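Local coordinates for ABC transporter substrate binding protein (Ribose) (Agrobacterium vitis S4, PDB 4WT7) that probably serves as the periplasmic sugar-binding component of an ABC transporter and holds D-allitol in the cleft between its two lobes in this crystal, at residues A[116-121]-A[127-132]; A[156-161]-A[200-205]; A[283-288]-A[293-298]. One frame throughout, in Å; residues are numbered along the deposited sequence.

Interaction 1: A[116-121]-A[127-132]. With X9X (D-allitol), chain C.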
ATOM      1  N   VAL A 116      19.772   4.811  -5.614  1.00  8.68           N
ATOM      2  CA  VAL A 116      18.348   4.923  -5.367  1.00  8.58           C
ATOM      3  C   VAL A 116      17.832   3.625  -4.803  1.00  8.46           C
ATOM      4  O   VAL A 116      18.118   2.561  -5.342  1.00  8.39           O
ATOM      5  CB  VAL A 116      17.613   5.222  -6.692  1.00  8.50           C
ATOM      6  CG1 VAL A 116      16.098   5.039  -6.531  1.00  8.40           C
ATOM      7  CG2 VAL A 116      17.976   6.604  -7.150  1.00  8.64           C
ATOM      8  N   LEU A 117      17.125   3.707  -3.676  1.00  8.46           N
ATOM      9  CA  LEU A 117      16.318   2.603  -3.179  1.00  8.35           C
ATOM     10  C   LEU A 117      14.858   3.021  -3.106  1.00  8.30           C
ATOM     11  O   LEU A 117      14.538   4.203  -3.101  1.00  8.37           O
ATOM     12  CB  LEU A 117      16.778   2.145  -1.781  1.00  8.56           C
ATOM     13  CG  LEU A 117      18.095   1.365  -1.766  1.00  8.46           C
ATOM     14  CD1 LEU A 117      19.291   2.328  -2.029  1.00  8.61           C
ATOM     15  CD2 LEU A 117      18.266   0.589  -0.458  1.00  8.49           C
ATOM     16  N   THR A 118      13.957   2.055  -3.058  1.00  8.19           N
ATOM     17  CA  THR A 118      12.548   2.395  -2.956  1.00  8.17           C
ATOM     18  C   THR A 118      11.790   1.583  -1.902  1.00  8.14           C
ATOM     19  O   THR A 118      12.254   0.562  -1.413  1.00  8.58           O
ATOM     20  CB  THR A 118      11.849   2.215  -4.305  1.00  8.10           C
ATOM     21  OG1 THR A 118      12.101   0.894  -4.779  1.00  8.02           O
ATOM     22  CG2 THR A 118      12.349   3.214  -5.346  1.00  8.15           C
ATOM     23  N   ILE A 119      10.608   2.076  -1.573  1.00  8.16           N
ATOM     24  CA  ILE A 119       9.585   1.318  -0.857  1.00  8.13           C
ATOM     25  C   ILE A 119       8.317   1.331  -1.711  1.00  8.11           C
ATOM     26  O   ILE A 119       7.811   2.395  -2.078  1.00  8.17           O
ATOM     27  CB  ILE A 119       9.330   1.898   0.544  1.00  8.22           C
ATOM     28  CG1 ILE A 119      10.635   1.853   1.347  1.00  8.27           C
ATOM     29  CG2 ILE A 119       8.186   1.129   1.253  1.00  8.21           C
ATOM     30  CD1 ILE A 119      10.665   2.736   2.530  1.00  8.39           C
ATOM     31  N   ASP A 120       7.839   0.141  -2.038  1.00  8.04           N
ATOM     32  CA  ASP A 120       6.663  -0.032  -2.879  1.00  8.04           C
ATOM     33  C   ASP A 120       6.809   0.646  -4.239  1.00  8.04           C
ATOM     34  O   ASP A 120       5.881   1.290  -4.722  1.00  8.09           O
ATOM     35  CB  ASP A 120       5.402   0.487  -2.176  1.00  8.12           C
ATOM     36  CG  ASP A 120       4.867  -0.472  -1.172  1.00  8.40           C
ATOM     37  OD1 ASP A 120       5.284  -1.645  -1.184  1.00  8.06           O
ATOM     38  OD2 ASP A 120       3.989  -0.041  -0.379  1.00  8.49           O
ATOM     39  N   VAL A 121       7.991   0.530  -4.860  1.00  7.99           N
ATOM     40  CA  VAL A 121       8.147   1.018  -6.229  1.00  7.99           C
ATOM     41  C   VAL A 121       9.056   0.053  -6.997  1.00  7.92           C
ATOM     42  O   VAL A 121      10.249  -0.022  -6.713  1.00  7.92           O
ATOM     43  CB  VAL A 121       8.792   2.428  -6.318  1.00  8.06           C
ATOM     44  CG1 VAL A 121       8.860   2.863  -7.802  1.00  8.06           C
ATOM     45  CG2 VAL A 121       8.048   3.499  -5.470  1.00  8.15           C
ATOM     46  N   LEU A 127      17.891   0.174  -6.841  1.00  8.94           N
ATOM     47  CA  LEU A 127      18.789  -0.918  -6.438  1.00  8.47           C
ATOM     48  C   LEU A 127      18.107  -1.915  -5.519  1.00  9.36           C
ATOM     49  O   LEU A 127      18.532  -3.069  -5.394  1.00  8.43           O
ATOM     50  CB  LEU A 127      19.999  -0.353  -5.695  1.00  8.62           C
ATOM     51  CG  LEU A 127      20.876   0.423  -6.687  1.00  9.71           C
ATOM     52  CD1 LEU A 127      21.839   1.356  -5.985  1.00  8.87           C
ATOM     53  CD2 LEU A 127      21.576  -0.581  -7.544  1.00  9.68           C
ATOM     54  N   ASN A 128      17.053  -1.471  -4.849  1.00  8.14           N
ATOM     55  CA  ASN A 128      16.388  -2.355  -3.935  1.00  8.11           C
ATOM     56  C   ASN A 128      15.023  -1.795  -3.542  1.00  8.06           C
ATOM     57  O   ASN A 128      14.906  -0.632  -3.160  1.00  8.10           O
ATOM     58  CB  ASN A 128      17.294  -2.548  -2.709  1.00  8.21           C
ATOM     59  CG  ASN A 128      16.594  -3.239  -1.562  1.00  8.19           C
ATOM     60  OD1 ASN A 128      16.164  -2.593  -0.598  1.00  8.21           O
ATOM     61  ND2 ASN A 128      16.454  -4.537  -1.666  1.00  8.16           N
ATOM     62  N   ASN A 129      14.011  -2.632  -3.699  1.00  7.98           N
ATOM     63  CA  ASN A 129      12.611  -2.256  -3.434  1.00  7.95           C
ATOM     64  C   ASN A 129      12.189  -3.046  -2.207  1.00  7.96           C
ATOM     65  O   ASN A 129      12.158  -4.296  -2.241  1.00  7.94           O
ATOM     66  CB  ASN A 129      11.722  -2.598  -4.657  1.00  7.89           C
ATOM     67  CG  ASN A 129      10.245  -2.279  -4.436  1.00  7.89           C
ATOM     68  OD1 ASN A 129       9.882  -1.457  -3.563  1.00  7.93           O
ATOM     69  ND2 ASN A 129       9.375  -2.961  -5.192  1.00  7.86           N
ATOM     70  N   SER A 130      11.983  -2.322  -1.100  1.00  8.01           N
ATOM     71  CA  SER A 130      11.384  -2.880   0.110  1.00  8.03           C
ATOM     72  C   SER A 130       9.864  -2.857  -0.028  1.00  8.00           C
ATOM     73  O   SER A 130       9.269  -1.813  -0.248  1.00  8.02           O
ATOM     74  CB  SER A 130      11.803  -2.095   1.364  1.00  8.11           C
ATOM     75  OG  SER A 130      13.193  -2.164   1.590  1.00  8.16           O
ATOM     76  N   THR A 131       9.244  -4.022   0.102  1.00  8.09           N
ATOM     77  CA  THR A 131       7.861  -4.168  -0.256  1.00  8.24           C
ATOM     78  C   THR A 131       7.388  -5.470   0.357  1.00  8.10           C
ATOM     79  O   THR A 131       8.208  -6.354   0.604  1.00  8.32           O
ATOM     80  CB  THR A 131       7.705  -4.179  -1.810  1.00  8.04           C
ATOM     81  OG1 THR A 131       6.332  -4.101  -2.176  1.00  8.48           O
ATOM     82  CG2 THR A 131       8.289  -5.461  -2.436  1.00  8.10           C
ATOM     83  N   SER A 132       6.097  -5.582   0.662  1.00  8.02           N
ATOM     84  CA  SER A 132       5.542  -6.889   0.986  1.00  8.05           C
ATOM     85  C   SER A 132       5.648  -7.747  -0.271  1.00  8.03           C
ATOM     86  O   SER A 132       5.838  -7.210  -1.350  1.00  7.99           O
ATOM     87  CB  SER A 132       4.056  -6.765   1.396  1.00  8.12           C
ATOM     88  OG  SER A 132       3.907  -6.015   2.595  1.00  8.16           O
TER
HETATM   89  OAA X9X C 401      -0.815   3.882  -3.275  1.00 12.22           O
HETATM   90  CAG X9X C 401      -1.828   3.768  -2.342  1.00  5.73           C
HETATM   91  CAI X9X C 401      -1.655   2.803  -1.215  1.00  5.41           C
HETATM   92  OAC X9X C 401      -1.752   1.466  -1.646  1.00  9.79           O
HETATM   93  CAK X9X C 401      -0.415   3.105  -0.425  1.00  1.73           C
HETATM   94  OAE X9X C 401      -0.509   4.435  -0.088  1.00 10.31           O
HETATM   95  CAL X9X C 401      -0.379   2.331   0.894  1.00 12.27           C
HETATM   96  OAF X9X C 401      -1.514   2.570   1.651  1.00  9.48           O
HETATM   97  CAJ X9X C 401      -0.075   0.849   0.812  1.00  8.59           C
HETATM   98  OAD X9X C 401      -1.174   0.064   0.499  1.00 10.55           O
HETATM   99  CAH X9X C 401       1.102   0.465  -0.060  1.00  7.04           C
HETATM  100  OAB X9X C 401       1.787  -0.705   0.330  1.00 10.03           O
HETATM  101  O   HOH W   1      14.545  -0.339   0.196  1.00  6.11           O
HETATM  102  O   HOH W   2       3.942  -3.670  -0.154  1.00  6.34           O

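Interaction 2: A[156-161]-A[200-205]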
ATOM      1  N   VAL A 156     -17.618  -5.436  -6.330  1.00 14.38           N
ATOM      2  CA  VAL A 156     -17.301  -4.079  -6.675  1.00 16.34           C
ATOM      3  C   VAL A 156     -15.819  -3.907  -6.365  1.00 16.36           C
ATOM      4  O   VAL A 156     -15.319  -4.317  -5.293  1.00 13.06           O
ATOM      5  CB  VAL A 156     -18.127  -3.067  -5.851  1.00 16.55           C
ATOM      6  CG1 VAL A 156     -17.697  -1.650  -6.159  1.00 17.33           C
ATOM      7  CG2 VAL A 156     -19.637  -3.235  -6.089  1.00 19.61           C
ATOM      8  N   VAL A 157     -15.104  -3.316  -7.300  1.00 12.95           N
ATOM      9  CA  VAL A 157     -13.657  -3.265  -7.197  1.00 12.23           C
ATOM     10  C   VAL A 157     -13.239  -1.810  -7.267  1.00 12.02           C
ATOM     11  O   VAL A 157     -13.695  -1.099  -8.174  1.00 12.30           O
ATOM     12  CB  VAL A 157     -12.991  -4.023  -8.381  1.00 12.00           C
ATOM     13  CG1 VAL A 157     -11.627  -3.488  -8.617  1.00 11.39           C
ATOM     14  CG2 VAL A 157     -12.962  -5.535  -8.153  1.00 12.03           C
ATOM     15  N   PHE A 158     -12.413  -1.363  -6.320  1.00 11.60           N
ATOM     16  CA  PHE A 158     -11.748  -0.051  -6.380  1.00 11.33           C
ATOM     17  C   PHE A 158     -10.349  -0.300  -6.943  1.00 10.78           C
ATOM     18  O   PHE A 158      -9.552  -1.029  -6.328  1.00 10.39           O
ATOM     19  CB  PHE A 158     -11.580   0.575  -4.982  1.00 11.23           C
ATOM     20  CG  PHE A 158     -12.831   1.277  -4.433  1.00 13.84           C
ATOM     21  CD1 PHE A 158     -13.126   2.599  -4.776  1.00 12.01           C
ATOM     22  CD2 PHE A 158     -13.662   0.634  -3.526  1.00 12.36           C
ATOM     23  CE1 PHE A 158     -14.258   3.248  -4.249  1.00 12.57           C
ATOM     24  CE2 PHE A 158     -14.787   1.273  -3.003  1.00 13.38           C
ATOM     25  CZ  PHE A 158     -15.071   2.585  -3.350  1.00 13.00           C
ATOM     26  N   ASN A 159     -10.045   0.303  -8.091  1.00 12.83           N
ATOM     27  CA  ASN A 159      -8.777   0.049  -8.764  1.00 11.63           C
ATOM     28  C   ASN A 159      -8.258   1.360  -9.325  1.00 12.60           C
ATOM     29  O   ASN A 159      -8.118   1.514 -10.537  1.00 13.21           O
ATOM     30  CB  ASN A 159      -8.978  -1.020  -9.848  1.00 10.83           C
ATOM     31  CG  ASN A 159      -7.686  -1.395 -10.584  1.00 10.75           C
ATOM     32  OD1 ASN A 159      -6.572  -1.309 -10.046  1.00 12.03           O
ATOM     33  ND2 ASN A 159      -7.837  -1.805 -11.835  1.00 11.24           N
ATOM     34  N   GLY A 160      -8.011   2.327  -8.431  1.00 10.37           N
ATOM     35  CA  GLY A 160      -7.629   3.673  -8.833  1.00 10.15           C
ATOM     36  C   GLY A 160      -6.137   3.954  -8.714  1.00  9.67           C
ATOM     37  O   GLY A 160      -5.675   5.061  -8.968  1.00  9.69           O
ATOM     38  N   PHE A 161      -5.374   2.959  -8.291  1.00  9.98           N
ATOM     39  CA  PHE A 161      -3.932   3.148  -8.145  1.00 10.51           C
ATOM     40  C   PHE A 161      -3.138   2.046  -8.846  1.00 10.85           C
ATOM     41  O   PHE A 161      -2.099   1.575  -8.336  1.00  9.39           O
ATOM     42  CB  PHE A 161      -3.559   3.269  -6.668  1.00 10.33           C
ATOM     43  CG  PHE A 161      -4.122   4.520  -6.012  1.00 12.06           C
ATOM     44  CD1 PHE A 161      -5.396   4.517  -5.462  1.00 11.52           C
ATOM     45  CD2 PHE A 161      -3.392   5.701  -5.995  1.00 12.28           C
ATOM     46  CE1 PHE A 161      -5.912   5.649  -4.890  1.00 12.70           C
ATOM     47  CE2 PHE A 161      -3.900   6.846  -5.424  1.00 13.27           C
ATOM     48  CZ  PHE A 161      -5.180   6.823  -4.876  1.00 12.13           C
ATOM     49  N   GLN A 200     -14.462   9.750   2.487  1.00 23.81           N
ATOM     50  CA  GLN A 200     -15.701  10.408   2.094  1.00 27.02           C
ATOM     51  C   GLN A 200     -16.083  10.041   0.668  1.00 24.87           C
ATOM     52  O   GLN A 200     -17.246   9.788   0.369  1.00 23.83           O
ATOM     53  CB  GLN A 200     -15.581  11.933   2.273  1.00 28.52           C
ATOM     54  CG  GLN A 200     -15.355  12.320   3.754  1.00 34.91           C
ATOM     55  CD  GLN A 200     -15.416  13.834   4.015  1.00 39.87           C
ATOM     56  OE1 GLN A 200     -15.345  14.664   3.069  1.00 42.12           O
ATOM     57  NE2 GLN A 200     -15.559  14.205   5.310  1.00 34.93           N
ATOM     58  N   ASP A 201     -15.078   9.974  -0.196  1.00 23.93           N
ATOM     59  CA  ASP A 201     -15.264   9.619  -1.596  1.00 20.84           C
ATOM     60  C   ASP A 201     -15.680   8.163  -1.782  1.00 21.36           C
ATOM     61  O   ASP A 201     -16.541   7.859  -2.617  1.00 20.14           O
ATOM     62  CB  ASP A 201     -13.967   9.830  -2.383  1.00 21.03           C
ATOM     63  CG  ASP A 201     -14.114   9.401  -3.827  1.00 23.30           C
ATOM     64  OD1 ASP A 201     -14.630  10.210  -4.621  1.00 22.63           O
ATOM     65  OD2 ASP A 201     -13.777   8.231  -4.148  1.00 23.54           O
ATOM     66  N   ALA A 202     -15.034   7.259  -1.038  1.00 17.64           N
ATOM     67  CA  ALA A 202     -15.325   5.844  -1.160  1.00 17.21           C
ATOM     68  C   ALA A 202     -16.757   5.585  -0.636  1.00 17.88           C
ATOM     69  O   ALA A 202     -17.557   4.857  -1.249  1.00 18.10           O
ATOM     70  CB  ALA A 202     -14.282   5.020  -0.374  1.00 16.29           C
ATOM     71  N   PHE A 203     -17.080   6.223   0.477  1.00 18.28           N
ATOM     72  CA  PHE A 203     -18.441   6.202   1.010  1.00 19.07           C
ATOM     73  C   PHE A 203     -19.506   6.602  -0.052  1.00 19.93           C
ATOM     74  O   PHE A 203     -20.522   5.919  -0.243  1.00 20.30           O
ATOM     75  CB  PHE A 203     -18.502   7.160   2.185  1.00 19.54           C
ATOM     76  CG  PHE A 203     -19.786   7.112   2.931  1.00 20.34           C
ATOM     77  CD1 PHE A 203     -20.872   7.833   2.490  1.00 21.37           C
ATOM     78  CD2 PHE A 203     -19.900   6.336   4.055  1.00 20.12           C
ATOM     79  CE1 PHE A 203     -22.060   7.792   3.182  1.00 22.17           C
ATOM     80  CE2 PHE A 203     -21.079   6.274   4.748  1.00 20.91           C
ATOM     81  CZ  PHE A 203     -22.161   6.997   4.318  1.00 21.98           C
ATOM     82  N   ALA A 204     -19.261   7.720  -0.737  1.00 20.32           N
ATOM     83  CA  ALA A 204     -20.187   8.253  -1.741  1.00 21.24           C
ATOM     84  C   ALA A 204     -20.316   7.315  -2.948  1.00 21.01           C
ATOM     85  O   ALA A 204     -21.409   7.044  -3.428  1.00 21.67           O
ATOM     86  CB  ALA A 204     -19.716   9.664  -2.196  1.00 21.69           C
ATOM     87  N   GLN A 205     -19.185   6.801  -3.432  1.00 20.11           N
ATOM     88  CA  GLN A 205     -19.192   5.900  -4.582  1.00 19.90           C
ATOM     89  C   GLN A 205     -19.931   4.594  -4.284  1.00 19.82           C
ATOM     90  O   GLN A 205     -20.761   4.128  -5.089  1.00 20.32           O
ATOM     91  CB  GLN A 205     -17.754   5.611  -5.025  1.00 18.97           C
ATOM     92  CG  GLN A 205     -17.063   6.810  -5.649  1.00 19.17           C
ATOM     93  CD  GLN A 205     -15.961   6.367  -6.587  1.00 18.98           C
ATOM     94  OE1 GLN A 205     -16.238   5.756  -7.614  1.00 18.67           O
ATOM     95  NE2 GLN A 205     -14.719   6.631  -6.221  1.00 17.87           N
TER

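Interaction 3: A[283-288]-A[293-298]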
ATOM      1  N   ILE A 283      16.247   1.759   5.078  1.00 11.28           N
ATOM      2  CA  ILE A 283      17.422   2.453   5.594  1.00 12.28           C
ATOM      3  C   ILE A 283      18.550   1.488   6.007  1.00  9.91           C
ATOM      4  O   ILE A 283      19.743   1.767   5.785  1.00 10.64           O
ATOM      5  CB  ILE A 283      17.070   3.382   6.756  1.00 11.52           C
ATOM      6  CG1 ILE A 283      15.948   4.335   6.352  1.00 13.38           C
ATOM      7  CG2 ILE A 283      18.261   4.205   7.117  1.00 11.19           C
ATOM      8  CD1 ILE A 283      16.175   5.012   4.985  1.00 11.54           C
ATOM      9  N   GLN A 284      18.188   0.362   6.602  1.00 13.01           N
ATOM     10  CA  GLN A 284      19.157  -0.689   6.851  1.00 13.86           C
ATOM     11  C   GLN A 284      19.850  -1.010   5.529  1.00 14.35           C
ATOM     12  O   GLN A 284      21.077  -1.122   5.480  1.00 12.94           O
ATOM     13  CB  GLN A 284      18.509  -1.962   7.435  1.00 12.43           C
ATOM     14  CG  GLN A 284      18.184  -1.899   8.952  1.00 12.96           C
ATOM     15  CD  GLN A 284      19.434  -2.008   9.855  1.00 16.33           C
ATOM     16  OE1 GLN A 284      20.163  -3.006   9.818  1.00 16.48           O
ATOM     17  NE2 GLN A 284      19.674  -0.979  10.667  1.00 15.05           N
ATOM     18  N   ASN A 285      19.058  -1.147   4.455  1.00 13.99           N
ATOM     19  CA  ASN A 285      19.625  -1.545   3.179  1.00 12.96           C
ATOM     20  C   ASN A 285      20.481  -0.436   2.556  1.00 14.45           C
ATOM     21  O   ASN A 285      21.466  -0.718   1.873  1.00 13.60           O
ATOM     22  CB  ASN A 285      18.545  -2.078   2.220  1.00 12.61           C
ATOM     23  CG  ASN A 285      18.094  -3.479   2.594  1.00 14.62           C
ATOM     24  OD1 ASN A 285      18.634  -4.088   3.520  1.00 13.53           O
ATOM     25  ND2 ASN A 285      17.100  -3.995   1.894  1.00 14.65           N
ATOM     26  N   VAL A 286      20.130   0.821   2.809  1.00 12.21           N
ATOM     27  CA  VAL A 286      20.997   1.904   2.384  1.00 10.64           C
ATOM     28  C   VAL A 286      22.389   1.810   3.048  1.00 13.12           C
ATOM     29  O   VAL A 286      23.421   1.911   2.371  1.00 12.59           O
ATOM     30  CB  VAL A 286      20.402   3.269   2.679  1.00 12.62           C
ATOM     31  CG1 VAL A 286      21.462   4.345   2.474  1.00 12.21           C
ATOM     32  CG2 VAL A 286      19.158   3.519   1.808  1.00 12.88           C
ATOM     33  N   ALA A 287      22.414   1.648   4.365  1.00 15.08           N
ATOM     34  CA  ALA A 287      23.670   1.476   5.087  1.00 15.95           C
ATOM     35  C   ALA A 287      24.469   0.291   4.531  1.00 17.23           C
ATOM     36  O   ALA A 287      25.619   0.450   4.141  1.00 16.54           O
ATOM     37  CB  ALA A 287      23.397   1.283   6.570  1.00 17.67           C
ATOM     38  N   LEU A 288      23.853  -0.885   4.466  1.00 13.44           N
ATOM     39  CA  LEU A 288      24.494  -2.029   3.804  1.00 15.50           C
ATOM     40  C   LEU A 288      25.081  -1.675   2.417  1.00 15.09           C
ATOM     41  O   LEU A 288      26.236  -2.001   2.121  1.00 15.67           O
ATOM     42  CB  LEU A 288      23.514  -3.190   3.639  1.00 16.04           C
ATOM     43  CG  LEU A 288      23.104  -3.945   4.901  1.00 16.36           C
ATOM     44  CD1 LEU A 288      21.946  -4.909   4.578  1.00 15.68           C
ATOM     45  CD2 LEU A 288      24.329  -4.698   5.446  1.00 15.96           C
ATOM     46  N   LYS A 293      28.180  -3.621   0.317  1.00 21.41           N
ATOM     47  CA  LYS A 293      27.472  -4.865  -0.014  1.00 21.17           C
ATOM     48  C   LYS A 293      26.540  -4.652  -1.187  1.00 21.04           C
ATOM     49  O   LYS A 293      26.075  -3.543  -1.420  1.00 21.39           O
ATOM     50  CB  LYS A 293      26.685  -5.378   1.191  1.00 22.40           C
ATOM     51  CG  LYS A 293      27.503  -5.470   2.454  1.00 23.24           C
ATOM     52  CD  LYS A 293      28.563  -6.572   2.352  1.00 26.62           C
ATOM     53  CE  LYS A 293      29.469  -6.605   3.572  1.00 27.08           C
ATOM     54  NZ  LYS A 293      30.840  -6.120   3.234  1.00 28.09           N
ATOM     55  N   THR A 294      26.270  -5.728  -1.917  1.00 21.71           N
ATOM     56  CA  THR A 294      25.333  -5.701  -3.029  1.00 21.70           C
ATOM     57  C   THR A 294      23.979  -6.192  -2.532  1.00 21.69           C
ATOM     58  O   THR A 294      23.895  -7.135  -1.759  1.00 21.08           O
ATOM     59  CB  THR A 294      25.866  -6.545  -4.226  1.00 23.21           C
ATOM     60  OG1 THR A 294      26.988  -5.869  -4.824  1.00 23.33           O
ATOM     61  CG2 THR A 294      24.801  -6.735  -5.277  1.00 20.93           C
ATOM     62  N   LEU A 295      22.918  -5.498  -2.937  1.00 15.63           N
ATOM     63  CA  LEU A 295      21.592  -5.795  -2.441  1.00 15.32           C
ATOM     64  C   LEU A 295      20.844  -6.636  -3.417  1.00 14.15           C
ATOM     65  O   LEU A 295      21.013  -6.474  -4.611  1.00 12.72           O
ATOM     66  CB  LEU A 295      20.800  -4.502  -2.294  1.00 14.17           C
ATOM     67  CG  LEU A 295      21.427  -3.489  -1.343  1.00 15.55           C
ATOM     68  CD1 LEU A 295      20.564  -2.238  -1.284  1.00 14.54           C
ATOM     69  CD2 LEU A 295      21.628  -4.101   0.043  1.00 16.69           C
ATOM     70  N   PRO A 296      19.952  -7.484  -2.910  1.00 13.58           N
ATOM     71  CA  PRO A 296      18.933  -8.104  -3.763  1.00 13.19           C
ATOM     72  C   PRO A 296      18.041  -7.022  -4.346  1.00 14.53           C
ATOM     73  O   PRO A 296      17.925  -5.964  -3.716  1.00 14.75           O
ATOM     74  CB  PRO A 296      18.131  -8.972  -2.789  1.00 14.56           C
ATOM     75  CG  PRO A 296      18.390  -8.377  -1.425  1.00 14.83           C
ATOM     76  CD  PRO A 296      19.734  -7.732  -1.475  1.00 14.60           C
ATOM     77  N   ARG A 297      17.418  -7.260  -5.497  1.00 13.64           N
ATOM     78  CA  ARG A 297      16.566  -6.247  -6.119  1.00 13.35           C
ATOM     79  C   ARG A 297      15.321  -5.963  -5.282  1.00 13.74           C
ATOM     80  O   ARG A 297      14.808  -4.865  -5.296  1.00 13.05           O
ATOM     81  CB  ARG A 297      16.086  -6.702  -7.499  1.00 15.32           C
ATOM     82  CG  ARG A 297      17.204  -7.048  -8.487  1.00 17.06           C
ATOM     83  CD  ARG A 297      17.946  -5.807  -8.943  1.00 19.77           C
ATOM     84  NE  ARG A 297      17.076  -4.915  -9.703  1.00 20.58           N
ATOM     85  CZ  ARG A 297      17.417  -3.696 -10.102  1.00 21.89           C
ATOM     86  NH1 ARG A 297      16.540  -2.933 -10.760  1.00 24.17           N
ATOM     87  NH2 ARG A 297      18.631  -3.231  -9.852  1.00 23.37           N
ATOM     88  N   GLU A 298      14.800  -6.965  -4.586  1.00 11.15           N
ATOM     89  CA  GLU A 298      13.634  -6.693  -3.725  1.00 11.00           C
ATOM     90  C   GLU A 298      13.909  -7.337  -2.380  1.00 11.22           C
ATOM     91  O   GLU A 298      14.653  -8.316  -2.322  1.00 11.54           O
ATOM     92  CB  GLU A 298      12.336  -7.221  -4.359  1.00 10.99           C
ATOM     93  CG  GLU A 298      12.070  -6.712  -5.808  1.00 10.97           C
ATOM     94  CD  GLU A 298      10.593  -6.406  -6.102  1.00 10.95           C
ATOM     95  OE1 GLU A 298       9.688  -7.199  -5.713  1.00 11.04           O
ATOM     96  OE2 GLU A 298      10.328  -5.356  -6.738  1.00 11.04           O
TER

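Interaction 1: A[116-121]-A[127-132]
Thr118 and Ile119 pair with Asn129 and Ser130 as parallel neighbours, joining strands 116-119 and 129-131 in the sheet of one lobe of this periplasmic binding protein. Four backbone bonds tie the segments. Leu127 N reaches Val116 O, Thr118 N reaches Asn128 O, Ser130 N reaches Thr118 O at 2.9 Å, and Asp120 N closes the set on Ser130 O at 3.0 Å.

Side-chain amide and hydroxyl groups fasten the turn after the first strand. The Asn129 side chain extends with CG anti to its backbone N (chi1 178°) and brings OD1 to Val121 N at 3.0 Å, a bond that arrives from above the amide carbonyl plane. Next to it, Thr118 OG1 gives its proton to Val121 O at 2.8 Å, in that carbonyl's plane and on a lone pair. Asn129 ND2 turns to Glu298.

On the face that carries Ile119 and Ser130 a water joins Thr118 O, Asn128 OD1 and Ser130 OG, while Ser130 OG also meets Gln281 and Asn128 ND2 bonds Ser299 OG. Apolar contact there is modest: Leu117 CD2 lies 4.0 Å from Asn128 CB.

The carboxylate of Asp120 uses both oxygens. Its OD1 accepts the Thr131 hydroxyl, OG1 to OD1 2.8 Å, and a second water that is itself bound by Ser132 N. Its OD2 accepts a bond from allitol OAB, modelled at a doubtfully short 2.4 Å. With OD1 gripped by strand 129-131, the carboxylate is held in rotation, and Thr131 probably acts as a second-shell residue, helping to set the OD2 that faces the ligand.

Interaction 2: A[156-161]-A[200-205]
Ala202 and Gln205, one turn apart on helix 198-212, receive the ring of Phe158 of strand 153-158. This is helix-on-sheet packing in the second alpha/beta lobe of a periplasmic binding protein, the lobe whose mixed sheet contains strands 153-158 and 221-224. The contact is small, with 122 Å² buried between the two segments, and no hydrogen bond crosses it.

Along the helix, Asp201 comes first. It does not touch the ring but serves the residue that does, for its OD2 accepts a bond from Gln205 NE2 at 2.8 Å. The amide donor enters on the syn side of the carboxylate, and the acceptor lies close to the amide plane. The bond thus ties side chains four residues apart, across one turn.

Ala202 follows and supplies the apolar part. Its CB stands 3.9 Å from Phe158 CZ, an oblique approach to the far end of the ring, and its CA is equally near, so the ring reaches the helix backbone. On the strand side, Phe158 also rests on Ile222 and Ser224 of strand 221-224, and on Asp193.

Gln205 completes the contact. Its chain runs extended beyond CG (chi2 -155°), carrying the amide back along the helix toward Asp201, where NE2 also bonds Arg192 O. The nitrogen therefore has two acceptors and meets the aromatic ring by packing. The amide and ring planes are nearly perpendicular, 84° apart, and Gln205 NE2 lies in the plane of the Phe158 ring at its edge, 3.9 Å from CE1.

Interaction 3: A[283-288]-A[293-298]
The chain leaves helix 275-290 and doubles back beside it, so that Lys293 N bonds to Leu288 O at 3.1 Å and the CA atoms of Asn285 and Leu295 come within 7.3 Å of each other. That bond is somewhat bent, 147° at the hydrogen, and the donor is tilted from the carbonyl plane. Leu288 O also accepts a bond from Ser291 OG, and two donors therefore hold this carbonyl near the end of the helix.

Leu295 is the main side chain of the returning segment. Its CB is directed toward the helix, and both methyls lie against it: CD1 lies 3.6 Å from Asn285 O and 4.0 Å from Asn285 CB, while CD2 sits 4.2 Å from Leu288 CB. With chi2 at 179°, CD1 lies anti to CA and reaches Asn285, while CD2 lies between Asn285 O and Leu288 CB. Leu117 of strand 116-119 also touches Leu295, which thus packs between helix and sheet.

The first carbons of the Lys293 side chain lie near the same carbonyl, CB 3.5 Å from Leu288 O. CG passes 4.4 Å from Leu288 CD2; beyond it the chain bends at chi2 (-68°) and again at chi4, and the ammonium end leads away from the helix.

The polar end of Asn285 is engaged beyond this contact, its ND2 bonding Asn128 OD1. The chemistry is thus divided: backbone bonding fixes the start of the return, the Leu295 methyls pack against the helix, and the asparagine amide joins that helix to Asn128, in the connection that leads to edge strand 298-300.

Interactions 1 and 3 form one continuous region of the first lobe, their centres about 10 Å apart. Asn129 N probably bonds Arg297 O at 2.9 Å, setting the returning segment 293-298 beside strand 129-131, and Leu295 CD1 packs 3.6 Å from Asn128 CB. Interaction 2 belongs to the other lobe, on the opposite side of the chain's centre, about 26 Å from interaction 1 and 36 Å from interaction 3 between centres. D-allitol lies between the lobes: interaction 1 contributes Asp120 to its pocket, whereas the Phe158 side chain of interaction 2 stays about 10 Å from the ligand. Arg170 and Asp251 are among the other residues that bond the ligand.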